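Local coordinates for protein tryptophanyl-tRNA synthetase (Campylobacter jejuni subsp. jejuni, PDB 3TZL) that catalyses the ATP-dependent attachment of tryptophan to tRNA(Trp), acting as a homodimeric class I aminoacyl-tRNA synthetase, at residues 43-48 / 132-137; 78-83 / 303-308; 125-130 / 150-155. All coordinates share one frame; numbering follows the deposited sequence.

Contact 1: residues 43-48 / 132-137. With TRP (tryptophan), chain J.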
loop_
_atom_site.group_PDB
_atom_site.type_symbol
_atom_site.label_atom_id
_atom_site.label_comp_id
_atom_site.label_asym_id
_atom_site.label_seq_id
_atom_site.Cartn_x
_atom_site.Cartn_y
_atom_site.Cartn_z
ATOM N N ASN B 43 -12.169 -0.288 -6.764
ATOM C CA ASN B 43 -12.702 -0.278 -5.408
ATOM C C ASN B 43 -11.711 0.129 -4.307
ATOM O O ASN B 43 -12.145 0.636 -3.271
ATOM C CB ASN B 43 -13.490 -1.566 -5.056
ATOM C CG ASN B 43 -12.628 -2.826 -5.007
ATOM O OD1 ASN B 43 -11.683 -2.981 -5.774
ATOM N ND2 ASN B 43 -12.992 -3.758 -4.116
ATOM N N TYR B 44 -10.402 -0.071 -4.508
ATOM C CA TYR B 44 -9.447 0.420 -3.483
ATOM C C TYR B 44 -9.558 1.929 -3.406
ATOM O O TYR B 44 -9.617 2.504 -2.325
ATOM C CB TYR B 44 -7.992 0.034 -3.785
ATOM C CG TYR B 44 -7.628 -1.400 -3.463
ATOM C CD1 TYR B 44 -8.103 -2.029 -2.325
ATOM C CD2 TYR B 44 -6.801 -2.121 -4.309
ATOM C CE1 TYR B 44 -7.740 -3.341 -2.035
ATOM C CE2 TYR B 44 -6.445 -3.420 -4.041
ATOM C CZ TYR B 44 -6.914 -4.031 -2.912
ATOM O OH TYR B 44 -6.530 -5.336 -2.671
ATOM N N HIS B 45 -9.604 2.567 -4.569
ATOM C CA HIS B 45 -9.685 4.028 -4.646
ATOM C C HIS B 45 -10.960 4.582 -4.027
ATOM O O HIS B 45 -10.960 5.696 -3.516
ATOM C CB HIS B 45 -9.563 4.503 -6.094
ATOM C CG HIS B 45 -8.184 4.344 -6.670
ATOM N ND1 HIS B 45 -7.194 5.292 -6.508
ATOM C CD2 HIS B 45 -7.635 3.350 -7.410
ATOM C CE1 HIS B 45 -6.091 4.880 -7.109
ATOM N NE2 HIS B 45 -6.335 3.709 -7.672
ATOM N N ALA B 46 -12.050 3.816 -4.051
ATOM C CA ALA B 46 -13.296 4.328 -3.481
ATOM C C ALA B 46 -13.179 4.410 -1.972
ATOM O O ALA B 46 -13.987 5.080 -1.325
ATOM C CB ALA B 46 -14.494 3.474 -3.881
HETATM N N MSE B 47 -12.177 3.728 -1.406
HETATM C CA MSE B 47 -12.010 3.750 0.038
HETATM C C MSE B 47 -11.503 5.087 0.570
HETATM O O MSE B 47 -11.542 5.299 1.779
HETATM C CB MSE B 47 -11.094 2.642 0.501
HETATM C CG MSE B 47 -11.498 1.301 -0.032
HETATM SE SE MSE B 47 -10.293 -0.120 0.504
HETATM C CE MSE B 47 -11.276 -1.606 -0.346
ATOM N N THR B 48 -11.022 5.976 -0.310
ATOM C CA THR B 48 -10.533 7.287 0.137
ATOM C C THR B 48 -11.668 8.224 0.570
ATOM O O THR B 48 -11.483 9.055 1.452
ATOM C CB THR B 48 -9.661 8.010 -0.926
ATOM O OG1 THR B 48 -10.461 8.342 -2.075
ATOM C CG2 THR B 48 -8.463 7.137 -1.358
ATOM N N ALA B 132 -0.837 4.918 -10.160
ATOM C CA ALA B 132 0.313 4.626 -11.017
ATOM C C ALA B 132 0.573 3.118 -11.054
ATOM O O ALA B 132 0.929 2.563 -12.089
ATOM C CB ALA B 132 1.540 5.381 -10.567
ATOM N N ALA B 133 0.369 2.450 -9.927
ATOM C CA ALA B 133 0.507 1.008 -9.912
ATOM C C ALA B 133 -0.529 0.354 -10.847
ATOM O O ALA B 133 -0.189 -0.552 -11.611
ATOM C CB ALA B 133 0.395 0.470 -8.480
ATOM N N ASP B 134 -1.779 0.821 -10.787
ATOM C CA ASP B 134 -2.835 0.320 -11.672
ATOM C C ASP B 134 -2.384 0.376 -13.115
ATOM O O ASP B 134 -2.494 -0.592 -13.845
ATOM C CB ASP B 134 -4.093 1.180 -11.557
ATOM C CG ASP B 134 -4.781 1.049 -10.210
ATOM O OD1 ASP B 134 -4.821 -0.074 -9.650
ATOM O OD2 ASP B 134 -5.285 2.083 -9.716
ATOM N N ILE B 135 -1.883 1.535 -13.517
ATOM C CA ILE B 135 -1.463 1.758 -14.889
ATOM C C ILE B 135 -0.232 0.925 -15.291
ATOM O O ILE B 135 -0.248 0.238 -16.319
ATOM C CB ILE B 135 -1.208 3.250 -15.104
ATOM C CG1 ILE B 135 -2.506 4.031 -14.829
ATOM C CG2 ILE B 135 -0.670 3.513 -16.502
ATOM C CD1 ILE B 135 -2.304 5.502 -14.606
ATOM N N LEU B 136 0.808 0.961 -14.464
ATOM C CA LEU B 136 2.106 0.365 -14.811
ATOM C C LEU B 136 2.123 -1.152 -14.741
ATOM O O LEU B 136 2.843 -1.799 -15.497
ATOM C CB LEU B 136 3.224 0.914 -13.911
ATOM C CG LEU B 136 3.445 2.424 -13.950
ATOM C CD1 LEU B 136 4.609 2.873 -13.065
ATOM C CD2 LEU B 136 3.647 2.887 -15.369
ATOM N N LEU B 137 1.375 -1.710 -13.797
ATOM C CA LEU B 137 1.282 -3.166 -13.628
ATOM C C LEU B 137 0.927 -3.876 -14.940
ATOM O O LEU B 137 1.468 -4.936 -15.236
ATOM C CB LEU B 137 0.264 -3.520 -12.530
ATOM C CG LEU B 137 0.032 -4.985 -12.109
ATOM C CD1 LEU B 137 1.319 -5.698 -11.644
ATOM C CD2 LEU B 137 -1.016 -5.045 -11.020
HETATM N N TRP J . -8.755 8.059 -10.560
HETATM C CA TRP J . -9.755 7.606 -11.532
HETATM C C TRP J . -11.051 8.392 -11.388
HETATM O O TRP J . -11.944 8.316 -12.240
HETATM C CB TRP J . -10.024 6.097 -11.384
HETATM C CG TRP J . -8.785 5.278 -11.589
HETATM C CD1 TRP J . -8.085 4.575 -10.645
HETATM C CD2 TRP J . -8.077 5.126 -12.818
HETATM N NE1 TRP J . -6.985 3.974 -11.226
HETATM C CE2 TRP J . -6.954 4.307 -12.558
HETATM C CE3 TRP J . -8.282 5.605 -14.119
HETATM C CZ2 TRP J . -6.050 3.945 -13.558
HETATM C CZ3 TRP J . -7.376 5.250 -15.112
HETATM C CH2 TRP J . -6.279 4.424 -14.825
HETATM O OXT TRP J . -11.217 9.119 -10.407
#

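Contact 2: residues 78-83 / 303-308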
loop_
_atom_site.group_PDB
_atom_site.type_symbol
_atom_site.label_atom_id
_atom_site.label_comp_id
_atom_site.label_asym_id
_atom_site.label_seq_id
_atom_site.Cartn_x
_atom_site.Cartn_y
_atom_site.Cartn_z
ATOM N N VAL B 78 -10.841 -7.139 -20.847
ATOM C CA VAL B 78 -10.444 -7.644 -19.537
ATOM C C VAL B 78 -11.078 -6.755 -18.496
ATOM O O VAL B 78 -10.777 -5.569 -18.425
ATOM C CB VAL B 78 -8.920 -7.731 -19.385
ATOM C CG1 VAL B 78 -8.540 -8.179 -17.989
ATOM C CG2 VAL B 78 -8.352 -8.699 -20.445
ATOM N N PHE B 79 -11.997 -7.337 -17.723
ATOM C CA PHE B 79 -12.843 -6.578 -16.814
ATOM C C PHE B 79 -12.871 -7.206 -15.425
ATOM O O PHE B 79 -13.342 -8.321 -15.252
ATOM C CB PHE B 79 -14.255 -6.511 -17.382
ATOM C CG PHE B 79 -15.233 -5.785 -16.504
ATOM C CD1 PHE B 79 -15.153 -4.411 -16.342
ATOM C CD2 PHE B 79 -16.252 -6.476 -15.863
ATOM C CE1 PHE B 79 -16.063 -3.735 -15.543
ATOM C CE2 PHE B 79 -17.173 -5.803 -15.064
ATOM C CZ PHE B 79 -17.074 -4.428 -14.907
ATOM N N TRP B 80 -12.386 -6.476 -14.432
ATOM C CA TRP B 80 -12.230 -7.054 -13.113
ATOM C C TRP B 80 -12.422 -6.025 -12.019
ATOM O O TRP B 80 -12.562 -4.841 -12.282
ATOM C CB TRP B 80 -10.859 -7.754 -12.981
ATOM C CG TRP B 80 -9.674 -6.853 -12.794
ATOM C CD1 TRP B 80 -9.000 -6.620 -11.631
ATOM C CD2 TRP B 80 -9.005 -6.079 -13.807
ATOM N NE1 TRP B 80 -7.957 -5.750 -11.855
ATOM C CE2 TRP B 80 -7.943 -5.400 -13.181
ATOM C CE3 TRP B 80 -9.211 -5.890 -15.179
ATOM C CZ2 TRP B 80 -7.079 -4.552 -13.880
ATOM C CZ3 TRP B 80 -8.354 -5.046 -15.870
ATOM C CH2 TRP B 80 -7.303 -4.385 -15.218
ATOM N N LEU B 81 -12.485 -6.522 -10.792
ATOM C CA LEU B 81 -12.619 -5.710 -9.593
ATOM C C LEU B 81 -11.211 -5.543 -9.033
ATOM O O LEU B 81 -10.525 -6.521 -8.776
ATOM C CB LEU B 81 -13.493 -6.440 -8.580
ATOM C CG LEU B 81 -13.746 -5.803 -7.213
ATOM C CD1 LEU B 81 -14.577 -4.564 -7.405
ATOM C CD2 LEU B 81 -14.469 -6.804 -6.314
ATOM N N GLN B 82 -10.791 -4.303 -8.856
ATOM C CA GLN B 82 -9.395 -3.983 -8.570
ATOM C C GLN B 82 -8.786 -4.837 -7.453
ATOM O O GLN B 82 -7.700 -5.391 -7.592
ATOM C CB GLN B 82 -9.315 -2.518 -8.174
ATOM C CG GLN B 82 -7.913 -1.982 -8.019
ATOM C CD GLN B 82 -7.943 -0.587 -7.490
ATOM O OE1 GLN B 82 -8.958 -0.153 -6.928
ATOM N NE2 GLN B 82 -6.858 0.145 -7.687
ATOM N N SER B 83 -9.511 -4.951 -6.354
ATOM C CA SER B 83 -9.064 -5.706 -5.188
ATOM C C SER B 83 -8.957 -7.226 -5.373
ATOM O O SER B 83 -8.528 -7.918 -4.451
ATOM C CB SER B 83 -10.004 -5.414 -4.030
ATOM O OG SER B 83 -11.270 -5.984 -4.284
ATOM N N THR B 303 -8.741 -13.466 -13.579
ATOM C CA THR B 303 -7.706 -14.431 -13.954
ATOM C C THR B 303 -6.882 -13.949 -15.138
ATOM O O THR B 303 -5.690 -14.248 -15.238
ATOM C CB THR B 303 -8.252 -15.850 -14.291
ATOM O OG1 THR B 303 -8.918 -15.836 -15.563
ATOM C CG2 THR B 303 -9.186 -16.355 -13.200
ATOM N N LYS B 304 -7.519 -13.219 -16.043
ATOM C CA LYS B 304 -6.816 -12.712 -17.214
ATOM C C LYS B 304 -5.879 -11.573 -16.810
ATOM O O LYS B 304 -4.740 -11.496 -17.272
ATOM C CB LYS B 304 -7.812 -12.264 -18.288
ATOM C CG LYS B 304 -8.569 -13.436 -18.936
ATOM C CD LYS B 304 -9.261 -13.025 -20.239
ATOM C CE LYS B 304 -10.512 -12.163 -19.981
ATOM N NZ LYS B 304 -11.123 -11.765 -21.289
ATOM N N ALA B 305 -6.357 -10.699 -15.930
ATOM C CA ALA B 305 -5.549 -9.578 -15.481
ATOM C C ALA B 305 -4.433 -10.074 -14.562
ATOM O O ALA B 305 -3.299 -9.620 -14.673
ATOM C CB ALA B 305 -6.406 -8.544 -14.774
ATOM N N ARG B 306 -4.761 -11.009 -13.667
ATOM C CA ARG B 306 -3.796 -11.557 -12.701
ATOM C C ARG B 306 -2.608 -12.253 -13.381
ATOM O O ARG B 306 -1.488 -12.188 -12.896
ATOM C CB ARG B 306 -4.500 -12.503 -11.714
ATOM C CG ARG B 306 -3.609 -13.272 -10.757
ATOM C CD ARG B 306 -4.429 -14.214 -9.851
ATOM N NE ARG B 306 -5.497 -13.505 -9.137
ATOM C CZ ARG B 306 -6.796 -13.749 -9.309
ATOM N NH1 ARG B 306 -7.710 -13.057 -8.637
ATOM N NH2 ARG B 306 -7.179 -14.683 -10.161
ATOM N N LYS B 307 -2.847 -12.904 -14.508
ATOM C CA LYS B 307 -1.759 -13.591 -15.199
ATOM C C LYS B 307 -0.751 -12.564 -15.662
ATOM O O LYS B 307 0.447 -12.783 -15.595
ATOM C CB LYS B 307 -2.272 -14.370 -16.403
ATOM C CG LYS B 307 -1.176 -15.040 -17.246
ATOM C CD LYS B 307 -1.830 -15.748 -18.416
ATOM C CE LYS B 307 -0.826 -16.366 -19.384
ATOM N NZ LYS B 307 -0.192 -17.588 -18.835
ATOM N N ILE B 308 -1.258 -11.431 -16.123
ATOM C CA ILE B 308 -0.408 -10.361 -16.607
ATOM C C ILE B 308 0.316 -9.716 -15.438
ATOM O O ILE B 308 1.523 -9.462 -15.515
ATOM C CB ILE B 308 -1.234 -9.338 -17.386
ATOM C CG1 ILE B 308 -1.625 -9.948 -18.734
ATOM C CG2 ILE B 308 -0.446 -8.056 -17.609
ATOM C CD1 ILE B 308 -2.683 -9.167 -19.474
#

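Contact 3: residues 125-130 / 150-155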
loop_
_atom_site.group_PDB
_atom_site.type_symbol
_atom_site.label_atom_id
_atom_site.label_comp_id
_atom_site.label_asym_id
_atom_site.label_seq_id
_atom_site.Cartn_x
_atom_site.Cartn_y
_atom_site.Cartn_z
ATOM N N PHE B 125 -3.528 11.680 -0.209
ATOM C CA PHE B 125 -2.198 12.083 -0.644
ATOM C C PHE B 125 -1.545 11.004 -1.512
ATOM O O PHE B 125 -0.872 11.303 -2.505
ATOM C CB PHE B 125 -1.339 12.331 0.603
ATOM C CG PHE B 125 0.040 12.845 0.317
ATOM C CD1 PHE B 125 0.239 14.157 -0.048
ATOM C CD2 PHE B 125 1.146 12.018 0.456
ATOM C CE1 PHE B 125 1.523 14.644 -0.296
ATOM C CE2 PHE B 125 2.421 12.492 0.210
ATOM C CZ PHE B 125 2.611 13.807 -0.166
ATOM N N SER B 126 -1.761 9.747 -1.137
ATOM C CA SER B 126 -1.046 8.623 -1.732
ATOM C C SER B 126 -1.724 8.008 -2.951
ATOM O O SER B 126 -1.099 7.253 -3.688
ATOM C CB SER B 126 -0.847 7.525 -0.698
ATOM O OG SER B 126 -0.210 8.030 0.459
ATOM N N TYR B 127 -2.996 8.300 -3.172
ATOM C CA TYR B 127 -3.680 7.603 -4.260
ATOM C C TYR B 127 -3.123 7.738 -5.683
ATOM O O TYR B 127 -3.293 6.816 -6.467
ATOM C CB TYR B 127 -5.196 7.783 -4.204
ATOM C CG TYR B 127 -5.768 8.892 -5.038
ATOM C CD1 TYR B 127 -6.040 8.715 -6.392
ATOM C CD2 TYR B 127 -6.094 10.101 -4.458
ATOM C CE1 TYR B 127 -6.596 9.745 -7.147
ATOM C CE2 TYR B 127 -6.642 11.131 -5.200
ATOM C CZ TYR B 127 -6.891 10.952 -6.536
ATOM O OH TYR B 127 -7.454 11.997 -7.233
ATOM N N PRO B 128 -2.467 8.873 -6.024
ATOM C CA PRO B 128 -1.789 8.893 -7.329
ATOM C C PRO B 128 -0.735 7.801 -7.488
ATOM O O PRO B 128 -0.487 7.392 -8.621
ATOM C CB PRO B 128 -1.094 10.260 -7.340
ATOM C CG PRO B 128 -1.956 11.114 -6.462
ATOM C CD PRO B 128 -2.431 10.200 -5.378
ATOM N N VAL B 129 -0.129 7.341 -6.393
ATOM C CA VAL B 129 0.836 6.246 -6.487
ATOM C C VAL B 129 0.127 4.912 -6.757
ATOM O O VAL B 129 0.607 4.092 -7.543
ATOM C CB VAL B 129 1.728 6.121 -5.215
ATOM C CG1 VAL B 129 2.824 5.087 -5.443
ATOM C CG2 VAL B 129 2.362 7.457 -4.867
ATOM N N LEU B 130 -1.020 4.699 -6.113
ATOM C CA LEU B 130 -1.739 3.451 -6.297
ATOM C C LEU B 130 -2.256 3.416 -7.725
ATOM O O LEU B 130 -2.169 2.390 -8.416
ATOM C CB LEU B 130 -2.890 3.319 -5.295
ATOM C CG LEU B 130 -3.817 2.103 -5.511
ATOM C CD1 LEU B 130 -3.052 0.778 -5.543
ATOM C CD2 LEU B 130 -4.866 2.081 -4.430
ATOM N N ILE B 150 -5.288 14.117 -15.902
ATOM C CA ILE B 150 -4.087 14.159 -16.736
ATOM C C ILE B 150 -2.819 14.167 -15.899
ATOM O O ILE B 150 -1.855 13.463 -16.193
ATOM C CB ILE B 150 -4.035 15.396 -17.644
ATOM C CG1 ILE B 150 -5.294 15.495 -18.496
ATOM C CG2 ILE B 150 -2.802 15.341 -18.540
ATOM C CD1 ILE B 150 -5.532 14.291 -19.328
ATOM N N GLN B 151 -2.819 14.981 -14.856
ATOM C CA GLN B 151 -1.654 15.089 -13.998
ATOM C C GLN B 151 -1.315 13.739 -13.370
ATOM O O GLN B 151 -0.153 13.373 -13.247
ATOM C CB GLN B 151 -1.891 16.151 -12.929
ATOM C CG GLN B 151 -0.639 16.548 -12.174
ATOM C CD GLN B 151 -0.953 17.451 -11.005
ATOM O OE1 GLN B 151 -2.038 17.382 -10.429
ATOM N NE2 GLN B 151 -0.010 18.307 -10.649
ATOM N N HIS B 152 -2.332 12.980 -12.991
ATOM C CA HIS B 152 -2.086 11.661 -12.421
ATOM C C HIS B 152 -1.315 10.735 -13.370
ATOM O O HIS B 152 -0.419 10.012 -12.940
ATOM C CB HIS B 152 -3.395 11.024 -11.975
ATOM C CG HIS B 152 -4.025 11.727 -10.819
ATOM N ND1 HIS B 152 -5.381 11.718 -10.591
ATOM C CD2 HIS B 152 -3.480 12.467 -9.827
ATOM C CE1 HIS B 152 -5.646 12.421 -9.505
ATOM N NE2 HIS B 152 -4.509 12.882 -9.020
ATOM N N VAL B 153 -1.664 10.761 -14.651
ATOM C CA VAL B 153 -0.984 9.929 -15.637
ATOM C C VAL B 153 0.468 10.381 -15.817
ATOM O O VAL B 153 1.368 9.548 -15.941
ATOM C CB VAL B 153 -1.714 9.962 -16.972
ATOM C CG1 VAL B 153 -1.008 9.071 -17.989
ATOM C CG2 VAL B 153 -3.173 9.529 -16.774
ATOM N N GLU B 154 0.686 11.698 -15.813
ATOM C CA GLU B 154 2.028 12.267 -15.838
ATOM C C GLU B 154 2.858 11.820 -14.640
ATOM O O GLU B 154 4.052 11.502 -14.764
ATOM C CB GLU B 154 1.955 13.795 -15.880
ATOM C CG GLU B 154 1.369 14.354 -17.167
ATOM C CD GLU B 154 1.247 15.865 -17.142
ATOM O OE1 GLU B 154 1.437 16.461 -16.061
ATOM O OE2 GLU B 154 0.957 16.458 -18.203
ATOM N N ILE B 155 2.230 11.794 -13.470
ATOM C CA ILE B 155 2.902 11.272 -12.288
ATOM C C ILE B 155 3.306 9.809 -12.509
ATOM O O ILE B 155 4.435 9.412 -12.198
ATOM C CB ILE B 155 2.011 11.393 -11.054
ATOM C CG1 ILE B 155 2.038 12.827 -10.533
ATOM C CG2 ILE B 155 2.449 10.430 -9.973
ATOM C CD1 ILE B 155 0.855 13.168 -9.649
HETATM O O HOH W 1 -1.031 7.937 -11.344
#

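Contact 1: residues 43-48 / 132-137
His45 and Asp134 meet in the tryptophan pocket, where Asp134 accepts a bond from the imidazole of His45 and another from the indole NH of the bound amino acid. Along 43-48, Asn43 and Tyr44 come first and face other neighbours: the hydroxyl of Tyr44 is hydrogen-bonded to Glu90 of the second subunit, tying this turn to the dimer interface. His45 follows. Its CG lies anti to the carbonyl carbon (chi1 -71°), which aims the ring at helix 122-137. NE2 donates to Asp134 OD2 over 2.8 Å, with the acceptor close to the imidazole plane and the N-H...O angle at 150°. The ring and carboxylate planes are well out of parallel. One imidazole face carries the ligand, whose CD1 is 3.5 Å from His45 CD2. Further on, Thr48 OG1 and N both donate to His45 O, bracing the turn. Across the pocket, Ile135 CG1 packs 3.8 Å from the ligand's CZ2, an apolar match for the benzo ring. Gln82 NE2 binds Asp134 OD1. Asp134 OD2 also takes the ligand's NE1-H at 3.0 Å, an almost straight bond (170°). An aspartate suits this place as an acceptor for both donors, and reading the indole NH is consistent with selection for tryptophan.

Contact 2: residues 78-83 / 303-308
The parallel sheet of the Rossmann-type catalytic domain, the hallmark of class I synthetases, is covered by the long C-terminal helix 291-320, whose Lys304 and Ala305 rest on Val78 and Trp80 of strand 78-81. The axes of 78-81 and 303-308 run almost perpendicular (crossing angle -91°), 8.0 Å apart at closest approach. Strand alternation sends Val78 and Trp80 toward the helix, while Phe79 starts away from it and its side chain touches Ile72 and Leu68. Val78 splits its two methyls between neighbours: CG1, anti to the backbone N (chi1 177°), meets Ala305 CB at 3.9 Å, and CG2 lies 4.1 Å from Lys304 CE. A beta-branched valine suits an extended strand and offers both helix residues an apolar surface. Lys304 contributes its aliphatic chain, which bends at chi3, and its NZ is hydrogen-bonded to the carbonyls of Pro74 and Ser77 just before the strand. Phe138 and Phe40 also meet the Trp80 indole, placing it in an aromatic cluster. Against so broad a ring, the small alanine allows the helix to come close. Its methyl makes a CH-pi contact over the ring face: Ala305 CB stands 3.8 Å from the centroid of the six-membered ring of Trp80, 13° off the normal.

Contact 3: residues 125-130 / 150-155
The helical segments 125-130 and 150-155, parts of helices 122-137 and 150-167, cross at -63° with their axes 9.5 Å apart, and come closest where Pro128 faces His152, the two CA atoms separated by 5.8 Å. This helix-helix packing lies beside the tryptophan site, at a proline kink. Pro128 has no N-H to offer the preceding turn, and Val129 N bonds to Ser126 O, one residue short of the alpha-helical pattern. His152 and Pro128 carry much of the packing. The imidazole is brought toward Pro128 and Tyr127 by its CG lying anti to the carbonyl carbon (chi1 -67°), and the proline ring meets it obliquely, Pro128 CG 3.9 Å from His152 CD2. Tyr127 approaches the other end of the imidazole, the two ring planes inclined at 72°, its OH weakly hydrogen-bonded to Ser109 OG. Imidazole NE2 is hydrogen-bonded to Ser109 OG and ND1 to Gln149 OE1, an oxygen also hydrogen-bonded to the ligand tryptophan, consistent with a second-shell role for His152. Ile155, one turn later, brings CD1 to 4.2 Å from Pro128 CB. A water ties the backbones together, donating to Pro128 O at 2.8 Å and to His152 O at 2.7 Å.

Overall arrangement
In sequence order the segments are 43-48, 78-83, 125-130, 132-137, 150-155 and 303-308, so contact 1 interleaves with both others, while contact 3 falls between the segments of contact 2. Contacts 1 and 3 share helix 122-137, and their centres are about 9 Å apart. Contact 2 is centred about 13 Å from contact 1 and 21 Å from contact 3. Gln82, which follows strand 78-81, joins contacts 1 and 2 through its side-chain amide. Contact 1 sits at the tryptophan, flanked by the helix pair of contact 3 and by the edge strand, which contact 2 joins to the C-terminal helix. Contacts 1 and 3 touch the second subunit, placing the pocket beside the dimer interface.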